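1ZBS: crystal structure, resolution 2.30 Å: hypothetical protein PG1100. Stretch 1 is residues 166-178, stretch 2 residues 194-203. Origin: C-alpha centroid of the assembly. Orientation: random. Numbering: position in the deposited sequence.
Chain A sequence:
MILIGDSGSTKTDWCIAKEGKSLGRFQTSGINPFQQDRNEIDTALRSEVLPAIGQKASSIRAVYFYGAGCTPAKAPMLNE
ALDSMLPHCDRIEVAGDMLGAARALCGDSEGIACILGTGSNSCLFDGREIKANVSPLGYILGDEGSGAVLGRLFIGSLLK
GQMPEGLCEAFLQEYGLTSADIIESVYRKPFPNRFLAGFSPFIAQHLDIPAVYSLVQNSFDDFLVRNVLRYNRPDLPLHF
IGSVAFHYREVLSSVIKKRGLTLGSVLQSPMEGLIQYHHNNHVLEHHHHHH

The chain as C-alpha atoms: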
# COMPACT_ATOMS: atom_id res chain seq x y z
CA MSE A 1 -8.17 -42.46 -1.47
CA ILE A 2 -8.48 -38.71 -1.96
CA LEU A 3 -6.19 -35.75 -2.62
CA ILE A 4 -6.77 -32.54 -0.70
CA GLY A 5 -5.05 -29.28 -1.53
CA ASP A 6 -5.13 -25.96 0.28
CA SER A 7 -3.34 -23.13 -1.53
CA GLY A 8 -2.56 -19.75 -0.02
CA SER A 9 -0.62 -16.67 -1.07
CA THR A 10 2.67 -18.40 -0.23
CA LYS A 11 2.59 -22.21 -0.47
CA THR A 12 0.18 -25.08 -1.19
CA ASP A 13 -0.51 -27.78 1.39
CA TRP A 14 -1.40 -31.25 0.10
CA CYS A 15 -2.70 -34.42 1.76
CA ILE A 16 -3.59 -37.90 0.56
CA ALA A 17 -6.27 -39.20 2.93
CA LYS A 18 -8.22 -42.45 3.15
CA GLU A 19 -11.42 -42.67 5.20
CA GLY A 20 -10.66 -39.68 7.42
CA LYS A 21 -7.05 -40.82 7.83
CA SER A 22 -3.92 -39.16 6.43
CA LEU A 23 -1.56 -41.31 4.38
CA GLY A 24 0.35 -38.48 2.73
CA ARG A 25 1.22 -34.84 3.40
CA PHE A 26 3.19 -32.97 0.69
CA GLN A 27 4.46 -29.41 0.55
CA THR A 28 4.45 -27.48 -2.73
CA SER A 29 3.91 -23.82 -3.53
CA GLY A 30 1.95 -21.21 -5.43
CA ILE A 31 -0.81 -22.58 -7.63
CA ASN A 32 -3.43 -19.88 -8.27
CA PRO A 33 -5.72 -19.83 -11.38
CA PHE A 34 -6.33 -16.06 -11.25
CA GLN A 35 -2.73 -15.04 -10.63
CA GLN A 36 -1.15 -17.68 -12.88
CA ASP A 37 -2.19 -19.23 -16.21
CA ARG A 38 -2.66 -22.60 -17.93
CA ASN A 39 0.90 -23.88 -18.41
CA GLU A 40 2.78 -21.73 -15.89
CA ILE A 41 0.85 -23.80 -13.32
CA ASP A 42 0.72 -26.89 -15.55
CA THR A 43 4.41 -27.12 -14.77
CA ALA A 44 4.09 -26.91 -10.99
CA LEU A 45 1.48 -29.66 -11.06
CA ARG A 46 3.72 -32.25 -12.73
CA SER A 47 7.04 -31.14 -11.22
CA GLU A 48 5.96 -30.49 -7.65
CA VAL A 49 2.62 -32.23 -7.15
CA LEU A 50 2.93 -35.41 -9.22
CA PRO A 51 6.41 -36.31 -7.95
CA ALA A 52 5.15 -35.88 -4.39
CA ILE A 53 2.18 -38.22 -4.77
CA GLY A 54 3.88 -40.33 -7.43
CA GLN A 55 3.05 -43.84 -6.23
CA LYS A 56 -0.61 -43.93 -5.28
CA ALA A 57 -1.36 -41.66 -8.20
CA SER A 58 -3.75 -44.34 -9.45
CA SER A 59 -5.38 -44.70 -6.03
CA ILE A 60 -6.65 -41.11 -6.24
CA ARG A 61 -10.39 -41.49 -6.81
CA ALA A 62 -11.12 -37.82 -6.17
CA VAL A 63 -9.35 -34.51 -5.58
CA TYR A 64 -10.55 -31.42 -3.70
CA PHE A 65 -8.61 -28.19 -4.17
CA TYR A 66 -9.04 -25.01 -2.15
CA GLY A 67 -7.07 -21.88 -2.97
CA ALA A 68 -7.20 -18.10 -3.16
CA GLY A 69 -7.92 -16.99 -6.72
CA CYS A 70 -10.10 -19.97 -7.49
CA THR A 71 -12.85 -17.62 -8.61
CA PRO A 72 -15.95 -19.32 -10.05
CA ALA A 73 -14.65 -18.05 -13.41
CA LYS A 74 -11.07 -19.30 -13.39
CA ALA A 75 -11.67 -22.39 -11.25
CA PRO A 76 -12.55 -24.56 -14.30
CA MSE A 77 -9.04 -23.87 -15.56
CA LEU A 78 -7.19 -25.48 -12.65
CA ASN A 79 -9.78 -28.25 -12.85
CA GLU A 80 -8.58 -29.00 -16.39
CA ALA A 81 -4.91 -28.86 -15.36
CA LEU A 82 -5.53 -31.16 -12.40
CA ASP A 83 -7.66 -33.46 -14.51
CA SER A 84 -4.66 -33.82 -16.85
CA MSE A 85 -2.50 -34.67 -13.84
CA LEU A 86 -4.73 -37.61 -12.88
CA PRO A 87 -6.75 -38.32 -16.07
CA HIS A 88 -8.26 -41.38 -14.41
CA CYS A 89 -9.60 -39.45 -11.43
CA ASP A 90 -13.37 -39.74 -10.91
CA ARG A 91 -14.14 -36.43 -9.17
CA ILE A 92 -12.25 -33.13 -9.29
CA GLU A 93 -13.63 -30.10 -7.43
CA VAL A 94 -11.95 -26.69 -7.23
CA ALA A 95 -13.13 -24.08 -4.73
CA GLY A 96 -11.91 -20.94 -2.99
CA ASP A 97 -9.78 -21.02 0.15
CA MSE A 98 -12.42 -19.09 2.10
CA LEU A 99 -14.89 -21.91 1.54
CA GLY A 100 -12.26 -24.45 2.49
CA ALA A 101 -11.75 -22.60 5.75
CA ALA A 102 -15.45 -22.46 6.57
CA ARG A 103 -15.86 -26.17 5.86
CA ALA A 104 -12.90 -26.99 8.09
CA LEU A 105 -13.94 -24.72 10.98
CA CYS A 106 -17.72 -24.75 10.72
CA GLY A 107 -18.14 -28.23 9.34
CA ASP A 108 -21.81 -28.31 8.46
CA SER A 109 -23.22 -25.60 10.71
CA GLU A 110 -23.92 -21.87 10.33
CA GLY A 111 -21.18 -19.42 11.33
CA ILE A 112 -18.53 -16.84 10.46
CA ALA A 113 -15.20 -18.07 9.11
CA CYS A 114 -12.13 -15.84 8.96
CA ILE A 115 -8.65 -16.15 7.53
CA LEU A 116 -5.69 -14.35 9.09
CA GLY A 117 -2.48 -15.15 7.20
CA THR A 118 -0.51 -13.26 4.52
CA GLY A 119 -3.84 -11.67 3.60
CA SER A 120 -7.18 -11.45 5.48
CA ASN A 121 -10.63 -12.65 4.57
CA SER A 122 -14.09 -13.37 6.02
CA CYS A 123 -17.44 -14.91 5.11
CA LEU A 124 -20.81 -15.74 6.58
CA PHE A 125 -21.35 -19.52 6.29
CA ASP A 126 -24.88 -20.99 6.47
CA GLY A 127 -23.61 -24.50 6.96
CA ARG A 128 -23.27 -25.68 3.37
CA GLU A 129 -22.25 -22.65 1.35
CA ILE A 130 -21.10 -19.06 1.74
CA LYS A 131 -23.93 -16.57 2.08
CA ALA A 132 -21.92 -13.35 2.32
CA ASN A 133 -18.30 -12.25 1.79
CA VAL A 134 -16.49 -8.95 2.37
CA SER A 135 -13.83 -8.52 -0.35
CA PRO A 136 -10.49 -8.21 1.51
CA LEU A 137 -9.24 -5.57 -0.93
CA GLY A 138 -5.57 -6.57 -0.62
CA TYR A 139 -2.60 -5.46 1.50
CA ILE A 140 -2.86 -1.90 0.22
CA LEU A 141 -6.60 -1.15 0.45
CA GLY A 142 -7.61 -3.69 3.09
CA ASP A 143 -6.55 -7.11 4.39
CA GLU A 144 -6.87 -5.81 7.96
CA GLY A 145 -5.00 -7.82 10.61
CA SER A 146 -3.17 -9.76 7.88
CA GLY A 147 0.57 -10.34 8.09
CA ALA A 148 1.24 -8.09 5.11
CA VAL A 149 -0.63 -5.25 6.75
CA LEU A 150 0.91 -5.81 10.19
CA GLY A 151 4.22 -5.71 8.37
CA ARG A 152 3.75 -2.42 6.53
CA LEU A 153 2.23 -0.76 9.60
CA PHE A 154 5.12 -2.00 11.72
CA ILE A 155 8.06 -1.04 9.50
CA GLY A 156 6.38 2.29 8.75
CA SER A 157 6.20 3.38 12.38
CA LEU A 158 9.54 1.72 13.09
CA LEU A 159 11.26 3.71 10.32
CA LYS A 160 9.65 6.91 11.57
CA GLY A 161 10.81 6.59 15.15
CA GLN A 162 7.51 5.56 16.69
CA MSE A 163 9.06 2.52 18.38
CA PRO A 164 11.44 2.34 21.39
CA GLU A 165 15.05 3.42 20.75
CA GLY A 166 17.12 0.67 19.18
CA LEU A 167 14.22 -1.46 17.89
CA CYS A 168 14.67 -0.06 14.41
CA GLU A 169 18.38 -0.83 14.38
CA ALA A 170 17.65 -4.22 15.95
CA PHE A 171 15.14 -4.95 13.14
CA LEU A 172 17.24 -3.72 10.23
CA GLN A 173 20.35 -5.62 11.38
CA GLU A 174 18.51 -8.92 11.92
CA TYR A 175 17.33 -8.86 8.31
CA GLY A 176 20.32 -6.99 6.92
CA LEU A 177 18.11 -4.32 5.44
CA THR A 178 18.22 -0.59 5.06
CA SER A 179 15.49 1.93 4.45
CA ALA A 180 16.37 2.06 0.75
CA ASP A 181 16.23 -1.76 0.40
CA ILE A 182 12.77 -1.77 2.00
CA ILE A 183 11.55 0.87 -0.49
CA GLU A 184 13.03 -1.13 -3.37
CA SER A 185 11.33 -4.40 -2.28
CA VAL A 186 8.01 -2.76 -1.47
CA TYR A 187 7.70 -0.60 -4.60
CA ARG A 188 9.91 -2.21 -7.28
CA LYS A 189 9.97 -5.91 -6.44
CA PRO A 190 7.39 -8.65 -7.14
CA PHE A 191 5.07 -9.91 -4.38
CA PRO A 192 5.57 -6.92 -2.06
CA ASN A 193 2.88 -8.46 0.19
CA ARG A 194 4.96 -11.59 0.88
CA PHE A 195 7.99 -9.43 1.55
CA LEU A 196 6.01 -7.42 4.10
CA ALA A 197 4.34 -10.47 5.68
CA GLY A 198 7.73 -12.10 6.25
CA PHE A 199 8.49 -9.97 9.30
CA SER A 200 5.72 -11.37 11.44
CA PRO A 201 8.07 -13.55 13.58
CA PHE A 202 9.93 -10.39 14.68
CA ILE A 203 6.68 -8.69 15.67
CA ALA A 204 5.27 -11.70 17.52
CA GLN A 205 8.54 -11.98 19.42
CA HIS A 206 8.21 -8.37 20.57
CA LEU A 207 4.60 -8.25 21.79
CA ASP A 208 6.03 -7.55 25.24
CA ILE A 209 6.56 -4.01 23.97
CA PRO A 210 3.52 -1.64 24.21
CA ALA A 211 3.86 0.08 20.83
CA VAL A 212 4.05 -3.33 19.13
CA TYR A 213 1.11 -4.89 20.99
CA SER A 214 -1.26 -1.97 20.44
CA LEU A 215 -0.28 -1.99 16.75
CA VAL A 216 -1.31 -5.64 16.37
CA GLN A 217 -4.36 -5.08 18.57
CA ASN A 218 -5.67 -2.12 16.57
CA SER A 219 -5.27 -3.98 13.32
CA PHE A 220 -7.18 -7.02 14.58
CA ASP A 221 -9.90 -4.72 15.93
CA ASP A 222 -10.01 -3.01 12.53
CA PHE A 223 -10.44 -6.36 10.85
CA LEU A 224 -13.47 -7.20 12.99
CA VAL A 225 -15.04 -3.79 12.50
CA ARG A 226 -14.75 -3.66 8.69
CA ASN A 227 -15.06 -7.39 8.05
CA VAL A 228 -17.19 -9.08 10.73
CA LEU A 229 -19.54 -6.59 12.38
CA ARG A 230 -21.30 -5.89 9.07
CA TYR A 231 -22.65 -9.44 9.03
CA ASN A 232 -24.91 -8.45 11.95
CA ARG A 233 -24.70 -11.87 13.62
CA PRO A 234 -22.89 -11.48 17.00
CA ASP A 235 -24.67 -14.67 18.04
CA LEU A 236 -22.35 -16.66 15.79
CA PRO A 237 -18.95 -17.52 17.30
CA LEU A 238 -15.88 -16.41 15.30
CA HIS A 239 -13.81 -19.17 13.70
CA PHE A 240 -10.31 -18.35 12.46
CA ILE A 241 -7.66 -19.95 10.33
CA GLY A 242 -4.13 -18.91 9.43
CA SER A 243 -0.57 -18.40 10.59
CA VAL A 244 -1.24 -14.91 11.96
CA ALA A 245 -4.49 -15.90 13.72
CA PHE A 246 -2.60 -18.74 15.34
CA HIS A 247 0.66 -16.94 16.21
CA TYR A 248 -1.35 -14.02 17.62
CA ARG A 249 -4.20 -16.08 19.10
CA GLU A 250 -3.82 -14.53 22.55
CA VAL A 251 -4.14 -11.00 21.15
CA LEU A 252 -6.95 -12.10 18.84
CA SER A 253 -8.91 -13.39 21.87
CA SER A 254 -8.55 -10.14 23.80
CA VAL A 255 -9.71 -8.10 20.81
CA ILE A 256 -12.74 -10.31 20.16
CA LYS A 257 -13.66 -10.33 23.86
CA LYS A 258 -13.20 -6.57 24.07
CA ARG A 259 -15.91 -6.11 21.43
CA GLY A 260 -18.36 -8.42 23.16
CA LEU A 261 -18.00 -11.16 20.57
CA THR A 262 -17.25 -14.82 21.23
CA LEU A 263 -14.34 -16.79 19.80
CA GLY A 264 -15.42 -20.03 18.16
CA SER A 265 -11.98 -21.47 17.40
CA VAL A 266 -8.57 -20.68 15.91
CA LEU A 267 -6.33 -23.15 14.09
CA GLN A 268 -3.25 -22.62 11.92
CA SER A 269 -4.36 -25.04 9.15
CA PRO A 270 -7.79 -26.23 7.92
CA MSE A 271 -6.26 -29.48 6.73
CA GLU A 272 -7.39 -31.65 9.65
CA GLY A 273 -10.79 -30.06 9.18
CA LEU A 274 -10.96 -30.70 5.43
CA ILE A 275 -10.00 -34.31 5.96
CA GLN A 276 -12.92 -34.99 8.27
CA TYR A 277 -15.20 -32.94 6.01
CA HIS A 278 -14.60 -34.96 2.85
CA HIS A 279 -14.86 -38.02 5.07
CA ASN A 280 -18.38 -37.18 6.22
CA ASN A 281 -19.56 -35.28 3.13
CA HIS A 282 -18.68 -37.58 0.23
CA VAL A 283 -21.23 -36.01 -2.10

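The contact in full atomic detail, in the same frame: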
# COMPACT_ATOMS: atom_id res chain seq x y z
N GLY A 166 16.39 1.90 19.44
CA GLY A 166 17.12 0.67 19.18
C GLY A 166 16.35 -0.41 18.43
O GLY A 166 16.96 -1.21 17.73
N LEU A 167 15.03 -0.44 18.57
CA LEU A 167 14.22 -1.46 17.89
C LEU A 167 14.43 -1.41 16.39
O LEU A 167 14.53 -2.45 15.73
CB LEU A 167 12.73 -1.28 18.20
CG LEU A 167 11.79 -2.42 17.78
CD1 LEU A 167 12.29 -3.74 18.35
CD2 LEU A 167 10.38 -2.14 18.28
N CYS A 168 14.49 -0.21 15.84
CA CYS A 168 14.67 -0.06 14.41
C CYS A 168 15.99 -0.70 14.01
O CYS A 168 16.03 -1.56 13.13
CB CYS A 168 14.67 1.41 14.01
SG CYS A 168 14.69 1.69 12.23
N GLU A 169 17.07 -0.29 14.67
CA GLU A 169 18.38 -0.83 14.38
C GLU A 169 18.44 -2.33 14.63
O GLU A 169 19.14 -3.06 13.93
CB GLU A 169 19.46 -0.11 15.20
CG GLU A 169 19.61 1.38 14.89
CD GLU A 169 18.73 2.25 15.76
OE1 GLU A 169 17.50 2.03 15.80
OE2 GLU A 169 19.27 3.16 16.43
N ALA A 170 17.69 -2.80 15.63
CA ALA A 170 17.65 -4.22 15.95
C ALA A 170 16.96 -5.00 14.82
O ALA A 170 17.35 -6.12 14.50
CB ALA A 170 16.91 -4.44 17.27
N PHE A 171 15.93 -4.38 14.24
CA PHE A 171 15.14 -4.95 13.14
C PHE A 171 15.95 -4.98 11.86
O PHE A 171 16.10 -6.03 11.22
CB PHE A 171 13.86 -4.11 12.91
CG PHE A 171 13.03 -4.56 11.73
CD1 PHE A 171 12.11 -5.60 11.85
CD2 PHE A 171 13.16 -3.93 10.49
CE1 PHE A 171 11.32 -6.00 10.76
CE2 PHE A 171 12.38 -4.32 9.39
CZ PHE A 171 11.46 -5.36 9.52
N LEU A 172 16.47 -3.83 11.47
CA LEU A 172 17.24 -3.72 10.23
C LEU A 172 18.46 -4.65 10.18
O LEU A 172 18.73 -5.26 9.14
CB LEU A 172 17.68 -2.27 10.02
CG LEU A 172 16.57 -1.21 9.88
CD1 LEU A 172 17.20 0.18 9.73
CD2 LEU A 172 15.71 -1.52 8.64
N GLN A 173 19.17 -4.76 11.30
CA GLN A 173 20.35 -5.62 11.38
C GLN A 173 20.02 -7.12 11.33
O GLN A 173 20.78 -7.91 10.76
CB GLN A 173 21.14 -5.28 12.65
CG GLN A 173 22.03 -4.02 12.54
CD GLN A 173 22.49 -3.49 13.89
OE1 GLN A 173 22.61 -4.24 14.87
NE2 GLN A 173 22.78 -2.18 13.95
N GLU A 174 18.90 -7.52 11.92
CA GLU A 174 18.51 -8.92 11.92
C GLU A 174 18.26 -9.41 10.51
O GLU A 174 18.61 -10.54 10.15
CB GLU A 174 17.26 -9.13 12.76
CG GLU A 174 16.82 -10.56 12.82
CD GLU A 174 15.64 -10.76 13.74
OE1 GLU A 174 15.58 -10.07 14.78
OE2 GLU A 174 14.79 -11.62 13.44
N TYR A 175 17.65 -8.55 9.70
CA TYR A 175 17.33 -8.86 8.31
C TYR A 175 18.29 -8.24 7.32
O TYR A 175 18.08 -8.33 6.11
CB TYR A 175 15.90 -8.40 8.00
CG TYR A 175 14.87 -9.08 8.85
CD1 TYR A 175 14.50 -10.41 8.60
CD2 TYR A 175 14.31 -8.45 9.96
CE1 TYR A 175 13.62 -11.08 9.43
CE2 TYR A 175 13.42 -9.12 10.81
CZ TYR A 175 13.08 -10.44 10.53
OH TYR A 175 12.22 -11.13 11.34
N GLY A 176 19.35 -7.61 7.82
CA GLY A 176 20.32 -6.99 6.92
C GLY A 176 19.66 -6.09 5.90
O GLY A 176 19.92 -6.18 4.70
N LEU A 177 18.78 -5.22 6.36
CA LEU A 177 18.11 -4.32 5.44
C LEU A 177 18.40 -2.88 5.79
O LEU A 177 18.90 -2.56 6.88
CB LEU A 177 16.60 -4.55 5.47
CG LEU A 177 16.04 -5.80 4.79
CD1 LEU A 177 14.58 -6.02 5.21
CD2 LEU A 177 16.16 -5.64 3.28
N THR A 178 18.08 -2.01 4.85
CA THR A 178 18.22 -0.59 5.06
C THR A 178 16.92 0.00 4.57
O THR A 178 16.13 -0.68 3.92
CB THR A 178 19.39 0.01 4.26
OG1 THR A 178 19.57 1.37 4.68
CG2 THR A 178 19.10 -0.02 2.76
N ARG A 194 4.22 -10.50 0.25
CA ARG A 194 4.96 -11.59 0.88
C ARG A 194 6.19 -11.05 1.58
O ARG A 194 6.59 -11.55 2.64
CB ARG A 194 5.37 -12.64 -0.15
CG ARG A 194 4.22 -13.46 -0.71
CD ARG A 194 4.72 -14.43 -1.77
NE ARG A 194 3.65 -14.90 -2.64
CZ ARG A 194 3.85 -15.52 -3.79
NH1 ARG A 194 5.09 -15.75 -4.21
NH2 ARG A 194 2.82 -15.91 -4.53
N PHE A 195 6.81 -10.04 0.97
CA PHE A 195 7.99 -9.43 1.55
C PHE A 195 7.59 -8.86 2.92
O PHE A 195 8.22 -9.15 3.94
CB PHE A 195 8.51 -8.30 0.66
CG PHE A 195 9.60 -7.49 1.30
CD1 PHE A 195 10.87 -8.04 1.50
CD2 PHE A 195 9.35 -6.19 1.74
CE1 PHE A 195 11.87 -7.31 2.13
CE2 PHE A 195 10.35 -5.45 2.37
CZ PHE A 195 11.61 -6.01 2.57
N LEU A 196 6.53 -8.06 2.90
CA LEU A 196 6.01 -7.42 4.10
C LEU A 196 5.53 -8.40 5.18
O LEU A 196 5.77 -8.18 6.37
CB LEU A 196 4.88 -6.46 3.73
CG LEU A 196 5.31 -5.16 3.05
CD1 LEU A 196 4.07 -4.38 2.62
CD2 LEU A 196 6.16 -4.32 4.01
N ALA A 197 4.86 -9.47 4.76
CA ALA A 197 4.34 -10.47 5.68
C ALA A 197 5.42 -11.38 6.25
O ALA A 197 5.14 -12.20 7.13
CB ALA A 197 3.27 -11.31 4.98
N GLY A 198 6.65 -11.26 5.77
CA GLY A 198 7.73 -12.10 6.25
C GLY A 198 8.42 -11.61 7.51
O GLY A 198 9.41 -12.19 7.96
N PHE A 199 7.90 -10.54 8.10
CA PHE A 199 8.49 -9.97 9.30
C PHE A 199 7.60 -10.19 10.50
O PHE A 199 7.78 -9.58 11.56
CB PHE A 199 8.71 -8.47 9.10
CG PHE A 199 9.61 -8.15 7.95
CD1 PHE A 199 10.93 -8.59 7.93
CD2 PHE A 199 9.14 -7.41 6.87
CE1 PHE A 199 11.77 -8.29 6.86
CE2 PHE A 199 9.97 -7.11 5.79
CZ PHE A 199 11.29 -7.55 5.79
N SER A 200 6.64 -11.09 10.35
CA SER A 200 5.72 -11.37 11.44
C SER A 200 6.44 -11.96 12.67
O SER A 200 6.19 -11.53 13.79
CB SER A 200 4.62 -12.31 10.96
OG SER A 200 3.50 -12.24 11.83
N PRO A 201 7.34 -12.93 12.47
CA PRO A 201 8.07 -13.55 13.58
C PRO A 201 8.77 -12.53 14.49
O PRO A 201 8.89 -12.75 15.70
CB PRO A 201 9.06 -14.47 12.87
CG PRO A 201 8.29 -14.91 11.66
CD PRO A 201 7.67 -13.60 11.20
N PHE A 202 9.24 -11.43 13.91
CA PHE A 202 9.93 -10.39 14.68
C PHE A 202 8.91 -9.67 15.56
O PHE A 202 9.16 -9.38 16.73
CB PHE A 202 10.60 -9.39 13.74
CG PHE A 202 11.37 -8.32 14.46
CD1 PHE A 202 12.70 -8.54 14.83
CD2 PHE A 202 10.76 -7.11 14.81
CE1 PHE A 202 13.40 -7.57 15.55
CE2 PHE A 202 11.46 -6.14 15.52
CZ PHE A 202 12.78 -6.37 15.90
N ILE A 203 7.75 -9.37 14.97
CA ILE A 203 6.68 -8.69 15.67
C ILE A 203 6.15 -9.55 16.82
O ILE A 203 6.09 -9.11 17.97
CB ILE A 203 5.53 -8.34 14.70
CG1 ILE A 203 6.04 -7.34 13.65
CG2 ILE A 203 4.34 -7.80 15.47
CD1 ILE A 203 5.03 -6.97 12.56

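The two stretches meet through an apolar, largely aromatic contact in which four rings pack edge to face and no hydrogen bond crosses between them. Residues 167-174 form a helix that opens after Gly166 and gives way to loop at Tyr175. The second stretch carries the end of one helix, a type I turn from Ala197 to Ser200, and the start of another helix after Phe199. The CA atoms of Phe171 and Phe202 lie 7.7 Å apart, and side chains make the closest contacts between the stretches; the contact buries 464 Å², both sides summed.

Phe202 contributes the largest share. Its CA-to-CB bond points toward the first helix, and its ring enters a hole formed by Leu167, Ala170, Phe171 and Glu174, residues that succeeding turns of the helix bring to one side. Leu167 CD1 lies 3.6 Å from Phe202 CZ at the ring edge, whereas Phe171 presents its own edge to the Phe202 face, with Phe171 CD1 3.6 Å from Phe202 CD2 and the planes 80° apart. Glu174 OE1 approaches Phe202 CD1 to 3.3 Å near the ring plane, where the slightly positive hydrogens of an aromatic edge suit a carboxylate oxygen.

Phe171 also turns an edge to the face of Phe199, its CZ 3.6 Å from Phe199 CD1, and thus bridges Phe199 and Phe202. Phe199 in turn directs its edge at the face of Tyr175, CE1 lying 3.8 Å from Tyr175 CG. Such arrangements set ring hydrogens against pi clouds and let bulky groups interlock at steep angles. The tyrosine hydroxyl reaches further along the contact, with Tyr175 OH 3.4 Å from Phe202 CB.

Beyond the helix, Leu177 extends the apolar surface: its CD1 packs 3.7 Å from Phe199 CZ and 4.0 Å from Phe195 CZ, joining the earlier helix of the second stretch to the cluster.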